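Local structure of 16S rRNA (adenine(1408)-N(1))-methyltransferase (Catenulispora acidiphila, 4X1O) at residues 66-79 with 98-110. The protein probably methylates N1 of adenine 1408 in 16S ribosomal RNA, using S-adenosyl-L-methionine as methyl donor, a modification linked to aminoglycoside resistance. Numbering follows the deposited sequence.
Sequences AIAHPEWLVVGVDP and GGAPNLVLVSSAI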
ATOM      1  N   ALA A  66       5.919  -9.138  -6.387  1.00 14.43           N
ATOM      2  CA  ALA A  66       5.540  -9.715  -7.667  1.00 15.09           C
ATOM      3  C   ALA A  66       6.520 -10.817  -8.068  1.00 15.28           C
ATOM      4  O   ALA A  66       6.111 -11.857  -8.584  1.00 16.77           O
ATOM      5  CB  ALA A  66       5.470  -8.623  -8.743  1.00 16.81           C
ATOM      6  N   ILE A  67       7.811 -10.586  -7.834  1.00 18.07           N
ATOM      7  CA  ILE A  67       8.831 -11.559  -8.216  1.00 18.54           C
ATOM      8  C   ILE A  67       8.687 -12.816  -7.350  1.00 18.30           C
ATOM      9  O   ILE A  67       8.796 -13.948  -7.854  1.00 20.75           O
ATOM     10  CB  ILE A  67      10.263 -10.983  -8.077  1.00 24.61           C
ATOM     11  CG1 ILE A  67      10.480  -9.809  -9.044  1.00 20.58           C
ATOM     12  CG2 ILE A  67      11.313 -12.071  -8.330  1.00 28.38           C
ATOM     13  CD1 ILE A  67      10.479 -10.244 -10.496  1.00 26.09           C
ATOM     14  N   ALA A  68       8.421 -12.621  -6.064  1.00 21.24           N
ATOM     15  CA  ALA A  68       8.327 -13.744  -5.127  1.00 21.06           C
ATOM     16  C   ALA A  68       7.064 -14.561  -5.366  1.00 22.25           C
ATOM     17  O   ALA A  68       7.031 -15.763  -5.104  1.00 26.35           O
ATOM     18  CB  ALA A  68       8.357 -13.250  -3.690  1.00 24.84           C
ATOM     19  N   HIS A  69       6.029 -13.904  -5.863  1.00 18.94           N
ATOM     20  CA  HIS A  69       4.723 -14.535  -6.023  1.00 18.88           C
ATOM     21  C   HIS A  69       4.159 -14.310  -7.412  1.00 15.21           C
ATOM     22  O   HIS A  69       3.274 -13.480  -7.594  1.00 15.87           O
ATOM     23  CB  HIS A  69       3.741 -13.995  -4.990  1.00 21.63           C
ATOM     24  CG  HIS A  69       4.192 -14.190  -3.575  1.00 28.10           C
ATOM     25  ND1 HIS A  69       4.087 -15.399  -2.924  1.00 33.40           N
ATOM     26  CD2 HIS A  69       4.778 -13.341  -2.697  1.00 27.47           C
ATOM     27  CE1 HIS A  69       4.568 -15.283  -1.699  1.00 33.68           C
ATOM     28  NE2 HIS A  69       4.994 -14.042  -1.535  1.00 35.32           N
ATOM     29  N   PRO A  70       4.664 -15.059  -8.406  1.00 18.12           N
ATOM     30  CA  PRO A  70       4.200 -14.860  -9.781  1.00 17.02           C
ATOM     31  C   PRO A  70       2.725 -15.184  -9.990  1.00 16.22           C
ATOM     32  O   PRO A  70       2.125 -14.764 -10.990  1.00 19.72           O
ATOM     33  CB  PRO A  70       5.093 -15.827 -10.595  1.00 16.34           C
ATOM     34  CG  PRO A  70       5.567 -16.825  -9.603  1.00 19.58           C
ATOM     35  CD  PRO A  70       5.739 -16.061  -8.328  1.00 22.49           C
ATOM     36  N   GLU A  71       2.126 -15.894  -9.043  1.00 17.61           N
ATOM     37  CA  GLU A  71       0.701 -16.176  -9.138  1.00 15.85           C
ATOM     38  C   GLU A  71      -0.159 -15.029  -8.571  1.00 18.06           C
ATOM     39  O   GLU A  71      -1.385 -15.031  -8.728  1.00 19.78           O
ATOM     40  CB  GLU A  71       0.389 -17.486  -8.413  1.00 17.34           C
ATOM     41  CG  GLU A  71       0.423 -17.389  -6.893  1.00 24.22           C
ATOM     42  CD  GLU A  71       1.812 -17.503  -6.268  1.00 30.19           C
ATOM     43  OE1 GLU A  71       2.831 -17.339  -6.965  1.00 26.88           O
ATOM     44  OE2 GLU A  71       1.878 -17.770  -5.049  1.00 44.99           O
ATOM     45  N   TRP A  72       0.475 -14.071  -7.903  1.00 16.40           N
ATOM     46  CA  TRP A  72      -0.251 -12.891  -7.408  1.00 17.49           C
ATOM     47  C   TRP A  72      -0.264 -11.790  -8.450  1.00 20.29           C
ATOM     48  O   TRP A  72       0.749 -11.538  -9.096  1.00 17.39           O
ATOM     49  CB  TRP A  72       0.368 -12.299  -6.136  1.00 18.17           C
ATOM     50  CG  TRP A  72       0.318 -13.160  -4.917  1.00 21.84           C
ATOM     51  CD1 TRP A  72      -0.233 -14.398  -4.799  1.00 26.00           C
ATOM     52  CD2 TRP A  72       0.858 -12.829  -3.630  1.00 23.98           C
ATOM     53  NE1 TRP A  72      -0.067 -14.866  -3.510  1.00 24.91           N
ATOM     54  CE2 TRP A  72       0.604 -13.918  -2.779  1.00 27.62           C
ATOM     55  CE3 TRP A  72       1.535 -11.715  -3.123  1.00 32.30           C
ATOM     56  CZ2 TRP A  72       0.997 -13.925  -1.436  1.00 27.59           C
ATOM     57  CZ3 TRP A  72       1.931 -11.723  -1.789  1.00 28.52           C
ATOM     58  CH2 TRP A  72       1.662 -12.824  -0.968  1.00 26.87           C
ATOM     59  N   LEU A  73      -1.400 -11.115  -8.588  1.00 12.64           N
ATOM     60  CA  LEU A  73      -1.427  -9.871  -9.343  1.00 12.85           C
ATOM     61  C   LEU A  73      -1.143  -8.753  -8.338  1.00 20.53           C
ATOM     62  O   LEU A  73      -1.909  -8.558  -7.403  1.00 18.01           O
ATOM     63  CB  LEU A  73      -2.775  -9.681 -10.027  1.00 17.02           C
ATOM     64  CG  LEU A  73      -2.880  -8.479 -10.974  1.00 20.99           C
ATOM     65  CD1 LEU A  73      -1.901  -8.611 -12.134  1.00 26.65           C
ATOM     66  CD2 LEU A  73      -4.309  -8.364 -11.496  1.00 20.58           C
ATOM     67  N   VAL A  74      -0.015  -8.070  -8.502  1.00 14.86           N
ATOM     68  CA  VAL A  74       0.426  -7.082  -7.535  1.00 16.42           C
ATOM     69  C   VAL A  74       0.187  -5.719  -8.145  1.00 19.20           C
ATOM     70  O   VAL A  74       0.778  -5.384  -9.160  1.00 17.18           O
ATOM     71  CB  VAL A  74       1.914  -7.261  -7.175  1.00 15.95           C
ATOM     72  CG1 VAL A  74       2.377  -6.143  -6.227  1.00 16.28           C
ATOM     73  CG2 VAL A  74       2.146  -8.641  -6.565  1.00 17.12           C
ATOM     74  N   VAL A  75      -0.697  -4.945  -7.537  1.00 15.73           N
ATOM     75  CA  VAL A  75      -1.096  -3.662  -8.101  1.00 13.89           C
ATOM     76  C   VAL A  75      -0.605  -2.555  -7.202  1.00 24.04           C
ATOM     77  O   VAL A  75      -1.072  -2.442  -6.082  1.00 20.54           O
ATOM     78  CB  VAL A  75      -2.627  -3.559  -8.233  1.00 14.57           C
ATOM     79  CG1 VAL A  75      -3.024  -2.275  -8.934  1.00 20.50           C
ATOM     80  CG2 VAL A  75      -3.149  -4.781  -8.977  1.00 19.00           C
ATOM     81  N   GLY A  76       0.326  -1.740  -7.689  1.00 17.26           N
ATOM     82  CA  GLY A  76       0.816  -0.634  -6.893  1.00 17.98           C
ATOM     83  C   GLY A  76       0.101   0.634  -7.301  1.00 21.57           C
ATOM     84  O   GLY A  76       0.033   0.954  -8.483  1.00 26.49           O
ATOM     85  N   VAL A  77      -0.450   1.351  -6.331  1.00 19.93           N
ATOM     86  CA  VAL A  77      -1.238   2.534  -6.624  1.00 21.92           C
ATOM     87  C   VAL A  77      -0.626   3.733  -5.944  1.00 25.94           C
ATOM     88  O   VAL A  77      -0.597   3.796  -4.727  1.00 26.49           O
ATOM     89  CB  VAL A  77      -2.705   2.393  -6.153  1.00 27.44           C
ATOM     90  CG1 VAL A  77      -3.532   3.557  -6.676  1.00 26.06           C
ATOM     91  CG2 VAL A  77      -3.301   1.068  -6.613  1.00 25.79           C
ATOM     92  N   ASP A  78      -0.153   4.703  -6.724  1.00 25.15           N
ATOM     93  CA  ASP A  78       0.485   5.878  -6.135  1.00 27.91           C
ATOM     94  C   ASP A  78       0.334   7.064  -7.074  1.00 27.40           C
ATOM     95  O   ASP A  78       0.417   6.898  -8.278  1.00 30.42           O
ATOM     96  CB  ASP A  78       1.965   5.593  -5.855  1.00 28.92           C
ATOM     97  CG  ASP A  78       2.580   6.570  -4.874  1.00 44.43           C
ATOM     98  OD1 ASP A  78       2.747   7.756  -5.237  1.00 50.81           O
ATOM     99  OD2 ASP A  78       2.900   6.149  -3.740  1.00 40.36           O
ATOM    100  N   PRO A  79       0.094   8.259  -6.532  1.00 25.63           N
ATOM    101  CA  PRO A  79      -0.077   9.370  -7.477  1.00 33.66           C
ATOM    102  C   PRO A  79       1.247   9.914  -8.010  1.00 37.71           C
ATOM    103  O   PRO A  79       1.242  10.583  -9.037  1.00 39.59           O
ATOM    104  CB  PRO A  79      -0.806  10.418  -6.645  1.00 35.98           C
ATOM    105  CG  PRO A  79      -0.399  10.126  -5.252  1.00 37.76           C
ATOM    106  CD  PRO A  79      -0.268   8.649  -5.158  1.00 28.02           C
ATOM    107  N   GLY A  98      14.629 -10.145 -15.275  1.00 30.83           N
ATOM    108  CA  GLY A  98      14.058  -9.535 -14.086  1.00 28.30           C
ATOM    109  C   GLY A  98      12.655  -8.989 -14.273  1.00 26.85           C
ATOM    110  O   GLY A  98      12.150  -8.278 -13.412  1.00 25.63           O
ATOM    111  N   GLY A  99      12.033  -9.300 -15.405  1.00 26.69           N
ATOM    112  CA  GLY A  99      10.695  -8.811 -15.681  1.00 26.32           C
ATOM    113  C   GLY A  99       9.657  -9.377 -14.735  1.00 27.23           C
ATOM    114  O   GLY A  99       9.825 -10.468 -14.205  1.00 23.55           O
ATOM    115  N   ALA A 100       8.584  -8.621 -14.526  1.00 20.55           N
ATOM    116  CA  ALA A 100       7.518  -8.999 -13.596  1.00 20.76           C
ATOM    117  C   ALA A 100       6.188  -8.614 -14.227  1.00 19.88           C
ATOM    118  O   ALA A 100       5.654  -7.527 -13.981  1.00 22.13           O
ATOM    119  CB  ALA A 100       7.708  -8.312 -12.236  1.00 20.19           C
ATOM    120  N   PRO A 101       5.659  -9.493 -15.079  1.00 17.20           N
ATOM    121  CA  PRO A 101       4.469  -9.188 -15.870  1.00 22.02           C
ATOM    122  C   PRO A 101       3.237  -9.130 -14.996  1.00 19.96           C
ATOM    123  O   PRO A 101       2.220  -8.593 -15.431  1.00 23.84           O
ATOM    124  CB  PRO A 101       4.396 -10.353 -16.863  1.00 25.18           C
ATOM    125  CG  PRO A 101       5.031 -11.485 -16.123  1.00 32.99           C
ATOM    126  CD  PRO A 101       6.159 -10.859 -15.345  1.00 23.24           C
ATOM    127  N   ASN A 102       3.331  -9.644 -13.767  1.00 18.31           N
ATOM    128  CA  ASN A 102       2.214  -9.584 -12.829  1.00 18.44           C
ATOM    129  C   ASN A 102       2.192  -8.349 -11.943  1.00 20.89           C
ATOM    130  O   ASN A 102       1.402  -8.280 -10.996  1.00 19.35           O
ATOM    131  CB  ASN A 102       2.236 -10.808 -11.919  1.00 15.88           C
ATOM    132  CG  ASN A 102       3.556 -10.959 -11.170  1.00 18.91           C
ATOM    133  OD1 ASN A 102       4.630 -10.629 -11.683  1.00 18.79           O
ATOM    134  ND2 ASN A 102       3.484 -11.496  -9.960  1.00 14.06           N
ATOM    135  N   LEU A 103       3.105  -7.419 -12.201  1.00 15.74           N
ATOM    136  CA  LEU A 103       3.105  -6.140 -11.517  1.00 15.73           C
ATOM    137  C   LEU A 103       2.406  -5.084 -12.375  1.00 17.77           C
ATOM    138  O   LEU A 103       2.732  -4.875 -13.559  1.00 19.12           O
ATOM    139  CB  LEU A 103       4.541  -5.717 -11.180  1.00 15.44           C
ATOM    140  CG  LEU A 103       4.713  -4.377 -10.484  1.00 19.27           C
ATOM    141  CD1 LEU A 103       4.140  -4.504  -9.047  1.00 18.30           C
ATOM    142  CD2 LEU A 103       6.172  -3.973 -10.439  1.00 20.24           C
ATOM    143  N   VAL A 104       1.428  -4.427 -11.779  1.00 15.26           N
ATOM    144  CA  VAL A 104       0.712  -3.352 -12.425  1.00 17.80           C
ATOM    145  C   VAL A 104       0.876  -2.081 -11.599  1.00 20.86           C
ATOM    146  O   VAL A 104       0.476  -2.033 -10.433  1.00 21.76           O
ATOM    147  CB  VAL A 104      -0.791  -3.680 -12.588  1.00 21.16           C
ATOM    148  CG1 VAL A 104      -1.489  -2.553 -13.331  1.00 30.13           C
ATOM    149  CG2 VAL A 104      -0.973  -4.997 -13.341  1.00 19.36           C
ATOM    150  N   LEU A 105       1.469  -1.054 -12.200  1.00 18.75           N
ATOM    151  CA  LEU A 105       1.698   0.193 -11.485  1.00 22.34           C
ATOM    152  C   LEU A 105       0.710   1.241 -11.970  1.00 24.70           C
ATOM    153  O   LEU A 105       0.742   1.654 -13.133  1.00 23.23           O
ATOM    154  CB  LEU A 105       3.142   0.665 -11.674  1.00 24.61           C
ATOM    155  CG  LEU A 105       4.160  -0.361 -11.163  1.00 30.24           C
ATOM    156  CD1 LEU A 105       5.594   0.012 -11.569  1.00 31.66           C
ATOM    157  CD2 LEU A 105       4.047  -0.552  -9.655  1.00 26.16           C
ATOM    158  N   VAL A 106      -0.175   1.647 -11.062  1.00 23.48           N
ATOM    159  CA  VAL A 106      -1.292   2.546 -11.363  1.00 26.59           C
ATOM    160  C   VAL A 106      -1.041   3.945 -10.840  1.00 23.59           C
ATOM    161  O   VAL A 106      -0.703   4.116  -9.670  1.00 25.44           O
ATOM    162  CB  VAL A 106      -2.619   2.029 -10.722  1.00 23.64           C
ATOM    163  CG1 VAL A 106      -3.766   3.027 -10.951  1.00 26.33           C
ATOM    164  CG2 VAL A 106      -2.968   0.638 -11.250  1.00 25.87           C
ATOM    165  N   SER A 107      -1.209   4.951 -11.693  1.00 23.18           N
ATOM    166  CA  SER A 107      -1.099   6.331 -11.252  1.00 25.52           C
ATOM    167  C   SER A 107      -2.462   6.820 -10.809  1.00 35.91           C
ATOM    168  O   SER A 107      -3.315   7.146 -11.633  1.00 37.98           O
ATOM    169  CB  SER A 107      -0.553   7.228 -12.363  1.00 29.94           C
ATOM    170  OG  SER A 107      -0.410   8.560 -11.904  1.00 42.09           O
ATOM    171  N   SER A 108      -2.669   6.854  -9.500  1.00 27.65           N
ATOM    172  CA  SER A 108      -3.905   7.376  -8.941  1.00 31.37           C
ATOM    173  C   SER A 108      -3.741   7.638  -7.458  1.00 26.80           C
ATOM    174  O   SER A 108      -2.965   6.957  -6.784  1.00 32.06           O
ATOM    175  CB  SER A 108      -5.067   6.407  -9.163  1.00 33.78           C
ATOM    176  OG  SER A 108      -6.218   6.861  -8.469  1.00 38.62           O
ATOM    177  N   ALA A 109      -4.467   8.634  -6.966  1.00 30.58           N
ATOM    178  CA  ALA A 109      -4.578   8.869  -5.534  1.00 36.72           C
ATOM    179  C   ALA A 109      -5.631   7.922  -4.975  1.00 38.56           C
ATOM    180  O   ALA A 109      -6.549   7.521  -5.685  1.00 36.77           O
ATOM    181  CB  ALA A 109      -4.939  10.308  -5.254  1.00 37.19           C
ATOM    182  N   ILE A 110      -5.500   7.553  -3.709  1.00 39.53           N
ATOM    183  CA  ILE A 110      -6.428   6.590  -3.128  1.00 37.83           C
ATOM    184  C   ILE A 110      -7.796   7.211  -2.821  1.00 37.85           C
ATOM    185  O   ILE A 110      -8.810   6.528  -2.903  1.00 40.15           O
ATOM    186  CB  ILE A 110      -5.850   5.955  -1.841  1.00 46.36           C
ATOM    187  CG1 ILE A 110      -6.700   4.754  -1.421  1.00 39.98           C
ATOM    188  CG2 ILE A 110      -5.711   6.981  -0.728  1.00 47.08           C
ATOM    189  CD1 ILE A 110      -6.865   3.733  -2.528  1.00 34.69           C
TER
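With chi1 at 56°, Asn102 tucks CG between its own backbone N and carbonyl carbon, which places its amide between the carbonyls of Ala66, in the last turn of helix 60-68, and Trp72. Its ND2 gives one hydrogen to Ala66 O (3.0 Å), in the amide plane, and the other to Trp72 O (2.9 Å), approached nearly head-on. Asparagine suits this place because its short side chain carries two N-H donors, one for each carbonyl, while its backbone O accepts a hydrogen bond from Val74 N (2.9 Å) and starts the parallel pairing. From there Val104 N donates to Val74 O, Gly76 N to Val104 O, and Val106 N to Gly76 O at 2.7 Å. Branched valines suit these extended strands: Val75 CG1, anti to its backbone N (chi1 -175°), meets Val106 CG2 at 3.7 Å on one face. On the other, Val74 CG1 lies against Leu103 CD1 (3.7 Å), and the small methyl of Ala66, CB, lets the helix settle 3.9 Å from Leu103 CB. Strand 103-107 is an outermost strand of the chain's mixed sheet, joined to 72-78 through helix 85-91 in a beta-alpha-beta unit of the Rossmann-like methyltransferase fold. Asp78 N donates to Val106 O, while Thr56 N and Ala80 N hold its carboxylate; these bonds probably help preorganise Asp78, an S-adenosyl-L-methionine-binding residue, for the cofactor.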